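Local structure of PT26-6P (Thermococcus sp., 2WB7) at residues 310-313 against 319-322; 147-152 against 502-507; 253-258 against 274-279; 349-354 against 494-499. The protein is of unknown function but is encoded by an extrachromosomal mobile element of Euryarchaea and combines immunoglobulin-like domains with a helical one. All coordinates share one frame; numbering follows the deposited sequence.

Interaction 1: residues 310-313 against 319-322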
# COMPACT_ATOMS: atom_id res chain seq x y z
N THR A 310 -0.20 6.89 16.04
CA THR A 310 -1.65 6.96 15.99
C THR A 310 -1.93 8.45 15.98
O THR A 310 -1.15 9.23 16.57
CB THR A 310 -2.35 6.33 17.21
OG1 THR A 310 -1.84 6.89 18.43
CG2 THR A 310 -2.15 4.85 17.22
N LEU A 311 -2.99 8.84 15.30
CA LEU A 311 -3.37 10.23 15.24
C LEU A 311 -4.77 10.39 15.82
O LEU A 311 -5.74 9.76 15.35
CB LEU A 311 -3.33 10.70 13.80
CG LEU A 311 -1.97 10.63 13.10
CD1 LEU A 311 -2.07 11.05 11.65
CD2 LEU A 311 -0.97 11.51 13.82
N ARG A 312 -4.88 11.21 16.86
CA ARG A 312 -6.20 11.50 17.40
C ARG A 312 -6.89 12.42 16.43
O ARG A 312 -6.30 13.40 15.98
CB ARG A 312 -6.12 12.17 18.77
CG ARG A 312 -7.47 12.56 19.34
CD ARG A 312 -7.37 12.89 20.83
NE ARG A 312 -6.14 13.62 21.12
CZ ARG A 312 -5.05 13.06 21.66
NH1 ARG A 312 -5.04 11.78 21.98
NH2 ARG A 312 -3.97 13.80 21.87
N VAL A 313 -8.10 12.07 16.05
CA VAL A 313 -8.91 12.96 15.25
C VAL A 313 -9.87 13.68 16.18
O VAL A 313 -10.66 13.06 16.90
CB VAL A 313 -9.72 12.20 14.18
CG1 VAL A 313 -10.66 13.13 13.48
CG2 VAL A 313 -8.80 11.56 13.19
N MSE A 319 -6.37 16.88 13.47
CA MSE A 319 -5.66 15.70 13.98
C MSE A 319 -4.53 16.14 14.86
O MSE A 319 -3.96 17.20 14.66
CB MSE A 319 -5.03 14.88 12.84
CG MSE A 319 -5.99 14.15 11.93
SE MSE A 319 -4.99 13.22 10.58
CE MSE A 319 -6.47 12.28 9.82
N GLU A 320 -4.18 15.31 15.83
CA GLU A 320 -2.98 15.57 16.63
C GLU A 320 -2.24 14.29 17.00
O GLU A 320 -2.84 13.24 17.23
CB GLU A 320 -3.28 16.44 17.85
CG GLU A 320 -4.54 16.09 18.59
CD GLU A 320 -4.94 17.17 19.57
OE1 GLU A 320 -5.35 16.82 20.69
OE2 GLU A 320 -4.83 18.37 19.21
N LEU A 321 -0.92 14.39 17.02
CA LEU A 321 -0.07 13.23 17.23
C LEU A 321 -0.36 12.61 18.57
O LEU A 321 -0.36 13.30 19.57
CB LEU A 321 1.39 13.66 17.18
CG LEU A 321 2.47 12.60 17.38
CD1 LEU A 321 2.30 11.46 16.36
CD2 LEU A 321 3.84 13.25 17.28
N ALA A 322 -0.64 11.31 18.59
CA ALA A 322 -0.79 10.60 19.86
C ALA A 322 0.42 9.70 20.07
O ALA A 322 1.55 10.16 19.93
CB ALA A 322 -2.06 9.79 19.85
O HOH W 1 -1.22 12.92 22.47
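Leu-311 and Val-313 meet Met-319, a selenomethionine, on the closely packed face of this strand pair. With CG anti to the carbonyl carbon (chi1 -70°) and the chain extended beyond it, Met-319 lies alongside Val-313, whose CG2 is 4.0 Å from Met-319 CG, and carries SE to 3.8 Å from Leu-311 CD1. The other branch of Leu-311, CD2, turns to Leu-321 and sits 4.1 Å from its CD1. Arg-149 and Tyr-152 of helix 149-157 also pack on Met-319.

The backbones form the antiparallel hairpin of strands 301-314 and 319-331, at one edge of the eight-stranded sheet in the second immunoglobulin-like domain. Arg-312 and Glu-320 form a hydrogen-bonded pair, each N reaching the other's O at 2.9 Å, and Ala-322 N adds a bond to Thr-310 O.

On the reverse face these same two residues give a looser, polar layer. A bend at chi3 (39°) turns the Arg-312 guanidinium towards Glu-320, whose OE1 arrives at its edge in a weak salt bridge, 3.3 Å from NE, with the two planes nearly perpendicular (89°). Firmer partners lie outside: Tyr-353 OH for Arg-312 NH1, Arg-318 for Glu-320 OE2. A water bridges Arg-312 NH2 to Leu-321 O.

Interaction 2: residues 147-152 against 502-507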
# COMPACT_ATOMS: atom_id res chain seq x y z
N ILE A 147 2.22 15.99 12.09
CA ILE A 147 1.40 15.57 10.96
C ILE A 147 0.02 16.17 11.07
O ILE A 147 -0.74 15.81 11.94
CB ILE A 147 1.22 14.05 10.92
CG1 ILE A 147 2.57 13.34 11.02
CG2 ILE A 147 0.46 13.64 9.66
CD1 ILE A 147 2.46 11.88 11.34
N SER A 148 -0.30 17.10 10.17
CA SER A 148 -1.57 17.79 10.18
C SER A 148 -2.55 17.06 9.31
O SER A 148 -2.18 16.18 8.54
CB SER A 148 -1.38 19.20 9.62
OG SER A 148 -0.94 19.16 8.27
N ARG A 149 -3.82 17.43 9.43
CA ARG A 149 -4.83 16.90 8.55
C ARG A 149 -4.50 17.32 7.11
O ARG A 149 -4.90 16.66 6.15
CB ARG A 149 -6.19 17.44 8.97
CG ARG A 149 -7.34 16.86 8.18
CD ARG A 149 -7.50 15.37 8.47
NE ARG A 149 -8.45 14.74 7.57
CZ ARG A 149 -9.73 14.56 7.85
NH1 ARG A 149 -10.21 14.97 9.02
NH2 ARG A 149 -10.54 13.97 6.98
N GLU A 150 -3.80 18.45 6.97
CA GLU A 150 -3.47 18.99 5.66
C GLU A 150 -2.54 18.04 4.92
O GLU A 150 -2.86 17.56 3.83
CB GLU A 150 -2.78 20.35 5.80
CG GLU A 150 -3.71 21.52 6.21
CD GLU A 150 -4.46 21.28 7.54
OE1 GLU A 150 -5.73 21.19 7.50
OE2 GLU A 150 -3.80 21.19 8.61
N LEU A 151 -1.38 17.79 5.51
CA LEU A 151 -0.41 16.84 4.97
C LEU A 151 -1.09 15.49 4.76
O LEU A 151 -0.90 14.83 3.74
CB LEU A 151 0.74 16.67 5.96
CG LEU A 151 1.73 15.56 5.60
CD1 LEU A 151 2.33 15.87 4.25
CD2 LEU A 151 2.82 15.42 6.64
N TYR A 152 -1.88 15.11 5.74
CA TYR A 152 -2.47 13.79 5.78
C TYR A 152 -3.33 13.55 4.55
O TYR A 152 -3.21 12.52 3.90
CB TYR A 152 -3.31 13.63 7.04
CG TYR A 152 -4.08 12.36 7.03
CD1 TYR A 152 -3.56 11.20 7.60
CD2 TYR A 152 -5.33 12.30 6.40
CE1 TYR A 152 -4.27 10.02 7.57
CE2 TYR A 152 -6.05 11.12 6.36
CZ TYR A 152 -5.51 9.99 6.94
OH TYR A 152 -6.23 8.82 6.90
N ASP A 502 -14.77 12.85 9.57
CA ASP A 502 -13.99 11.68 9.25
C ASP A 502 -14.80 10.72 8.42
O ASP A 502 -15.20 9.66 8.88
CB ASP A 502 -13.51 10.99 10.51
CG ASP A 502 -12.46 9.94 10.24
OD1 ASP A 502 -12.23 9.65 9.04
OD2 ASP A 502 -11.88 9.39 11.21
N LEU A 503 -15.04 11.09 7.17
CA LEU A 503 -15.85 10.28 6.29
C LEU A 503 -15.13 9.00 5.86
O LEU A 503 -15.77 7.99 5.54
CB LEU A 503 -16.27 11.11 5.09
CG LEU A 503 -17.09 10.39 4.02
CD1 LEU A 503 -18.31 9.61 4.61
CD2 LEU A 503 -17.51 11.43 2.96
N GLU A 504 -13.80 9.03 5.86
CA GLU A 504 -13.04 7.84 5.47
C GLU A 504 -13.31 6.73 6.46
O GLU A 504 -13.74 5.65 6.07
CB GLU A 504 -11.55 8.12 5.41
CG GLU A 504 -11.16 9.28 4.49
CD GLU A 504 -11.03 10.64 5.22
OE1 GLU A 504 -11.52 10.77 6.38
OE2 GLU A 504 -10.44 11.59 4.63
N GLN A 505 -13.04 6.98 7.74
CA GLN A 505 -13.27 5.95 8.75
C GLN A 505 -14.75 5.57 8.84
O GLN A 505 -15.09 4.42 9.16
CB GLN A 505 -12.69 6.35 10.11
CG GLN A 505 -12.60 5.16 11.07
CD GLN A 505 -11.71 5.41 12.26
OE1 GLN A 505 -10.48 5.53 12.15
NE2 GLN A 505 -12.33 5.48 13.44
N ALA A 506 -15.62 6.53 8.54
CA ALA A 506 -17.06 6.30 8.46
C ALA A 506 -17.39 5.23 7.44
O ALA A 506 -18.29 4.42 7.64
CB ALA A 506 -17.75 7.58 8.11
N LYS A 507 -16.67 5.22 6.33
CA LYS A 507 -16.98 4.28 5.26
C LYS A 507 -16.56 2.87 5.64
O LYS A 507 -17.15 1.88 5.22
CB LYS A 507 -16.32 4.71 3.95
CG LYS A 507 -16.90 5.98 3.37
CD LYS A 507 -16.13 6.40 2.11
CE LYS A 507 -17.06 7.02 1.07
NZ LYS A 507 -16.31 7.40 -0.16
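The guanidinium of Arg-149 meets the carboxylate of Glu-504 at its edge: OE2 lies near the guanidinium plane, 3.3 Å from NH2, while OE1 of the same carboxylate is 3.4 Å from that nitrogen. The two planes are turned 52° from each other, so the groups do not pair flat and side by side, and the one hydrogen bond, NH2 to OE2, is weak and bent (136° at the hydrogen). The guanidinium has further partners outside the two segments. NE forms a salt bridge with Asp-153 OD1, and NH1 bonds to the backbone oxygens of Gly-317 and Gly-501, bonds that probably limit the rotation of the group.

The two side chains come from opposite directions across a gap that leaves the nearest alpha carbons, those of Arg-149 and Asp-502, 10.6 Å apart. Arg-149 and Glu-504 both lie in the first turn of a helix with a capped N-terminus. Ser-148 OG accepts from Leu-151 N at the start of helix 149-157, in the first immunoglobulin-like domain, and Asp-502 OD1 accepts from Gln-505 N at the start of helix 503-523, in the helical domain. Gln-505 N, 3.1 Å from Asp-502 OD1, meets that oxygen from above the carboxylate plane.

A bend at chi2 (94°) turns the Glu-504 carboxylate to Arg-149. Arg-149 NH2 also lies 5.1 Å from Asp-502 OD1, opposite charges that are not in contact, while the other oxygen of that aspartate, OD2, is bonded to His-354 NE2.

Interaction 3: residues 253-258 against 274-279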
# COMPACT_ATOMS: atom_id res chain seq x y z
N VAL A 253 -4.63 -9.91 13.98
CA VAL A 253 -5.13 -10.13 12.65
C VAL A 253 -4.32 -9.23 11.73
O VAL A 253 -3.83 -8.18 12.16
CB VAL A 253 -6.59 -9.71 12.53
CG1 VAL A 253 -7.51 -10.74 13.17
CG2 VAL A 253 -6.77 -8.35 13.14
N LEU A 254 -4.15 -9.63 10.48
CA LEU A 254 -3.51 -8.75 9.52
C LEU A 254 -4.54 -7.72 9.11
O LEU A 254 -5.72 -8.02 9.01
CB LEU A 254 -3.07 -9.53 8.30
CG LEU A 254 -1.92 -10.52 8.52
CD1 LEU A 254 -1.43 -11.00 7.14
CD2 LEU A 254 -0.79 -9.90 9.35
N TYR A 255 -4.10 -6.50 8.88
CA TYR A 255 -5.05 -5.49 8.41
C TYR A 255 -4.78 -5.18 6.95
O TYR A 255 -3.64 -5.25 6.49
CB TYR A 255 -4.99 -4.22 9.28
CG TYR A 255 -5.99 -4.21 10.42
CD1 TYR A 255 -5.70 -4.78 11.65
CD2 TYR A 255 -7.25 -3.64 10.25
CE1 TYR A 255 -6.62 -4.77 12.67
CE2 TYR A 255 -8.17 -3.62 11.25
CZ TYR A 255 -7.86 -4.18 12.46
OH TYR A 255 -8.80 -4.16 13.45
N GLN A 256 -5.82 -4.85 6.20
CA GLN A 256 -5.58 -4.22 4.92
C GLN A 256 -4.91 -2.88 5.25
O GLN A 256 -5.21 -2.26 6.28
CB GLN A 256 -6.88 -4.01 4.14
CG GLN A 256 -7.67 -5.27 3.79
CD GLN A 256 -6.93 -6.19 2.85
OE1 GLN A 256 -6.10 -5.76 2.04
NE2 GLN A 256 -7.22 -7.48 2.95
N ASN A 257 -4.00 -2.43 4.38
CA ASN A 257 -3.40 -1.11 4.51
C ASN A 257 -3.72 -0.29 3.28
O ASN A 257 -3.80 -0.83 2.18
CB ASN A 257 -1.87 -1.20 4.62
CG ASN A 257 -1.39 -1.58 5.99
OD1 ASN A 257 -1.08 -2.74 6.25
ND2 ASN A 257 -1.30 -0.62 6.88
N LYS A 258 -3.87 1.01 3.45
CA LYS A 258 -3.92 1.93 2.33
C LYS A 258 -2.49 2.45 2.12
O LYS A 258 -1.84 2.87 3.06
CB LYS A 258 -4.85 3.09 2.67
CG LYS A 258 -5.52 3.75 1.48
CD LYS A 258 -5.91 5.19 1.81
CE LYS A 258 -6.19 5.41 3.31
NZ LYS A 258 -6.45 6.87 3.65
N PRO A 274 -7.58 -7.09 17.06
CA PRO A 274 -8.80 -6.94 16.23
C PRO A 274 -9.89 -6.01 16.81
O PRO A 274 -10.94 -5.82 16.18
CB PRO A 274 -9.32 -8.39 16.12
CG PRO A 274 -8.43 -9.25 17.08
CD PRO A 274 -7.59 -8.31 17.88
N VAL A 275 -9.66 -5.45 18.00
CA VAL A 275 -10.63 -4.58 18.66
C VAL A 275 -10.02 -3.23 18.98
O VAL A 275 -8.92 -3.16 19.55
CB VAL A 275 -11.07 -5.16 19.99
CG1 VAL A 275 -12.43 -4.66 20.31
CG2 VAL A 275 -11.10 -6.63 19.91
N HIS A 276 -10.74 -2.16 18.64
CA HIS A 276 -10.25 -0.80 18.83
C HIS A 276 -11.39 0.05 19.36
O HIS A 276 -12.30 0.40 18.62
CB HIS A 276 -9.76 -0.23 17.50
CG HIS A 276 -8.71 -1.09 16.85
ND1 HIS A 276 -7.36 -0.95 17.13
CD2 HIS A 276 -8.81 -2.10 15.95
CE1 HIS A 276 -6.68 -1.83 16.41
NE2 HIS A 276 -7.54 -2.54 15.69
N VAL A 277 -11.34 0.37 20.65
CA VAL A 277 -12.42 1.11 21.29
C VAL A 277 -11.83 2.28 22.04
O VAL A 277 -10.72 2.18 22.53
CB VAL A 277 -13.19 0.23 22.30
CG1 VAL A 277 -14.45 0.92 22.74
CG2 VAL A 277 -13.50 -1.14 21.71
N LEU A 278 -12.58 3.37 22.13
CA LEU A 278 -12.13 4.53 22.91
C LEU A 278 -11.84 4.12 24.36
O LEU A 278 -12.51 3.24 24.91
CB LEU A 278 -13.14 5.67 22.88
CG LEU A 278 -13.27 6.47 21.58
CD1 LEU A 278 -14.31 7.58 21.70
CD2 LEU A 278 -11.92 7.04 21.13
N ASN A 279 -10.85 4.76 24.95
CA ASN A 279 -10.37 4.43 26.29
C ASN A 279 -9.82 3.04 26.45
O ASN A 279 -9.55 2.62 27.58
CB ASN A 279 -11.39 4.73 27.39
CG ASN A 279 -11.35 6.18 27.81
OD1 ASN A 279 -10.33 6.86 27.65
ND2 ASN A 279 -12.47 6.67 28.31
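Tyr-255 and His-276 approach from opposite directions, and the phenol oxygen meets the imidazole at its edge, in the ring plane. His-276 NE2 donates to Tyr-255 OH over 3.0 Å, but the bond is weak and bent, 123° at the hydrogen, and the place of this hydroxyl is somewhat uncertain. The ring planes stand 68° apart with centroids separated by 5.6 Å, an oblique pairing. Beside it Val-253 reaches Pro-274, whose CB touches Val-253 CG2 at 3.9 Å. With CG1 anti to the carbonyl carbon (chi1 -76°), CG2 falls between the backbone N and the carbonyl carbon and faces the proline ring.

Beyond this first shell, Tyr-255 OH is also hydrogen-bonded to Gly-236 O, and His-276 is held at two further points, ND1 by Tyr-344 OH and the backbone N by Ser-237 OG. Val-253 and Tyr-255 are paired through their backbones with Ala-272 and Thr-270 of strand 266-272. The contact lies at the open end of the hairpin of strands 253-261 and 266-272 in the second immunoglobulin-like domain, where the start of the first strand meets the loop leading to strand 281-290.

All four touching residues are buried. Both imidazole nitrogens of His-276 have a hydroxyl nearby, Tyr-344 OH at ND1 and, more weakly, Tyr-255 OH at NE2, and the ring is probably oriented more by Tyr-344 than by the weak link to Tyr-255.

Interaction 4: residues 349-354 against 494-499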
# COMPACT_ATOMS: atom_id res chain seq x y z
N GLY A 349 -14.37 15.91 22.85
CA GLY A 349 -13.92 16.46 21.56
C GLY A 349 -13.25 15.40 20.70
O GLY A 349 -13.26 15.49 19.47
N THR A 350 -12.69 14.38 21.35
CA THR A 350 -12.09 13.26 20.65
C THR A 350 -13.14 12.53 19.81
O THR A 350 -14.17 12.11 20.33
CB THR A 350 -11.44 12.29 21.65
OG1 THR A 350 -10.36 12.95 22.31
CG2 THR A 350 -10.94 11.04 20.94
N LEU A 351 -12.87 12.38 18.52
CA LEU A 351 -13.76 11.63 17.63
C LEU A 351 -13.32 10.17 17.47
O LEU A 351 -14.10 9.24 17.69
CB LEU A 351 -13.82 12.28 16.25
CG LEU A 351 -14.75 11.57 15.26
CD1 LEU A 351 -16.20 11.79 15.65
CD2 LEU A 351 -14.53 12.01 13.83
N ASP A 352 -12.07 9.98 17.06
CA ASP A 352 -11.51 8.66 16.89
C ASP A 352 -10.01 8.79 16.66
O ASP A 352 -9.47 9.88 16.78
CB ASP A 352 -12.16 7.95 15.70
CG ASP A 352 -11.87 8.63 14.35
OD1 ASP A 352 -12.81 8.75 13.53
OD2 ASP A 352 -10.72 9.04 14.09
N TYR A 353 -9.36 7.68 16.34
CA TYR A 353 -7.94 7.69 16.03
C TYR A 353 -7.66 6.96 14.71
O TYR A 353 -8.39 6.05 14.33
CB TYR A 353 -7.16 6.97 17.13
CG TYR A 353 -7.04 7.70 18.44
CD1 TYR A 353 -8.13 7.83 19.30
CD2 TYR A 353 -5.82 8.20 18.86
CE1 TYR A 353 -8.00 8.48 20.51
CE2 TYR A 353 -5.68 8.84 20.06
CZ TYR A 353 -6.77 8.99 20.88
OH TYR A 353 -6.61 9.63 22.07
N HIS A 354 -6.59 7.36 14.04
CA HIS A 354 -6.09 6.69 12.85
C HIS A 354 -4.67 6.19 13.15
O HIS A 354 -3.95 6.78 13.96
CB HIS A 354 -6.03 7.65 11.67
CG HIS A 354 -7.37 7.96 11.07
ND1 HIS A 354 -7.62 7.84 9.71
CD2 HIS A 354 -8.52 8.40 11.63
CE1 HIS A 354 -8.87 8.18 9.47
NE2 HIS A 354 -9.44 8.53 10.61
N ALA A 494 -20.59 5.07 12.24
CA ALA A 494 -20.38 5.65 10.92
C ALA A 494 -21.00 7.06 10.79
O ALA A 494 -20.33 8.04 10.40
CB ALA A 494 -20.89 4.72 9.84
N ALA A 495 -22.29 7.17 11.13
CA ALA A 495 -22.96 8.45 11.08
C ALA A 495 -22.22 9.50 11.90
O ALA A 495 -21.99 10.61 11.44
CB ALA A 495 -24.39 8.31 11.55
N ARG A 496 -21.83 9.12 13.11
CA ARG A 496 -21.14 10.04 14.02
C ARG A 496 -19.82 10.54 13.45
O ARG A 496 -19.48 11.72 13.56
CB ARG A 496 -20.91 9.36 15.37
CG ARG A 496 -20.20 10.24 16.41
CD ARG A 496 -19.93 9.50 17.74
NE ARG A 496 -19.10 8.30 17.58
CZ ARG A 496 -17.78 8.27 17.75
NH1 ARG A 496 -17.13 9.37 18.10
NH2 ARG A 496 -17.11 7.13 17.56
N LYS A 497 -19.08 9.64 12.81
CA LYS A 497 -17.84 10.01 12.15
C LYS A 497 -18.10 10.86 10.92
O LYS A 497 -17.44 11.88 10.73
CB LYS A 497 -17.06 8.75 11.78
CG LYS A 497 -16.28 8.20 12.96
CD LYS A 497 -16.04 6.73 12.87
CE LYS A 497 -15.31 6.27 14.13
NZ LYS A 497 -14.87 4.86 14.02
N ALA A 498 -19.06 10.46 10.09
CA ALA A 498 -19.40 11.24 8.91
C ALA A 498 -19.72 12.69 9.30
O ALA A 498 -19.13 13.62 8.78
CB ALA A 498 -20.56 10.63 8.17
N LEU A 499 -20.63 12.87 10.25
CA LEU A 499 -20.99 14.20 10.74
C LEU A 499 -19.85 15.06 11.29
O LEU A 499 -19.99 16.27 11.35
CB LEU A 499 -22.05 14.09 11.82
CG LEU A 499 -23.45 13.71 11.36
CD1 LEU A 499 -24.31 13.46 12.60
CD2 LEU A 499 -24.03 14.82 10.46
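Leu-351 and Asp-352 of strand 350-364 pack against Arg-496 and Lys-497 near the end of helix 471-499. Both strand residues face Val-313 of the neighbouring strand, a classic beta bulge at the start of this strand of the second immunoglobulin-like domain. Strand and helix segments are nearly perpendicular (96°), with 9.3 Å between their axes.

Lys-497 can be followed outward from the helix. Its CB leaves across the line to the strand, and CG, anti to the carbonyl carbon (chi1 -81°), comes 3.6 Å from Asp-352 OD1. Lys-497 CD stays 3.9 Å from Asp-352 OD1. Lys-497 CE lies as near to that oxygen as CG does and also meets Asp-352 CB, at 3.9 Å. The extended methylene chain thus runs past the carboxylate oxygen OD1 and leads its tip beyond it: NZ of Lys-497 ends 4.4 Å from Asp-352 OD1, too far for a salt bridge, and finds its partners in Asp-509 OD2 and Val-383 O.

Arg-496 passes Leu-351 in the reverse sense. The guanidinium turns back through a bend at chi3 (59°), and its NH1 runs beside Leu-351 CD1 at 3.6 Å. The other branch of that leucine, CD2, faces the helix backbone at Lys-497 CA. The interdomain link is completed by Arg-496 NH1 itself, which donates to Leu-351 O over 3.1 Å, lying in the carbonyl plane on a lone pair of the oxygen.

Interactions 1, 3 and 4 all reach the eight-stranded antiparallel sheet of the second immunoglobulin-like domain, in which strands 301-314 and 350-364 are neighbours. Along the chain, interactions 3, 1 and 4 follow in series, all nested within the long loop closed by interaction 2. The centres of interactions 1 and 4 are about 12 Å apart and each lies about 10 Å from that of interaction 2; interaction 3 stands about 15 Å from interactions 1 and 4. Direct side-chain contacts tie interactions 1 and 4 to interaction 2. Both immunoglobulin-like domains and the helical domain therefore converge here, interactions 2 and 4 being the interdomain contacts.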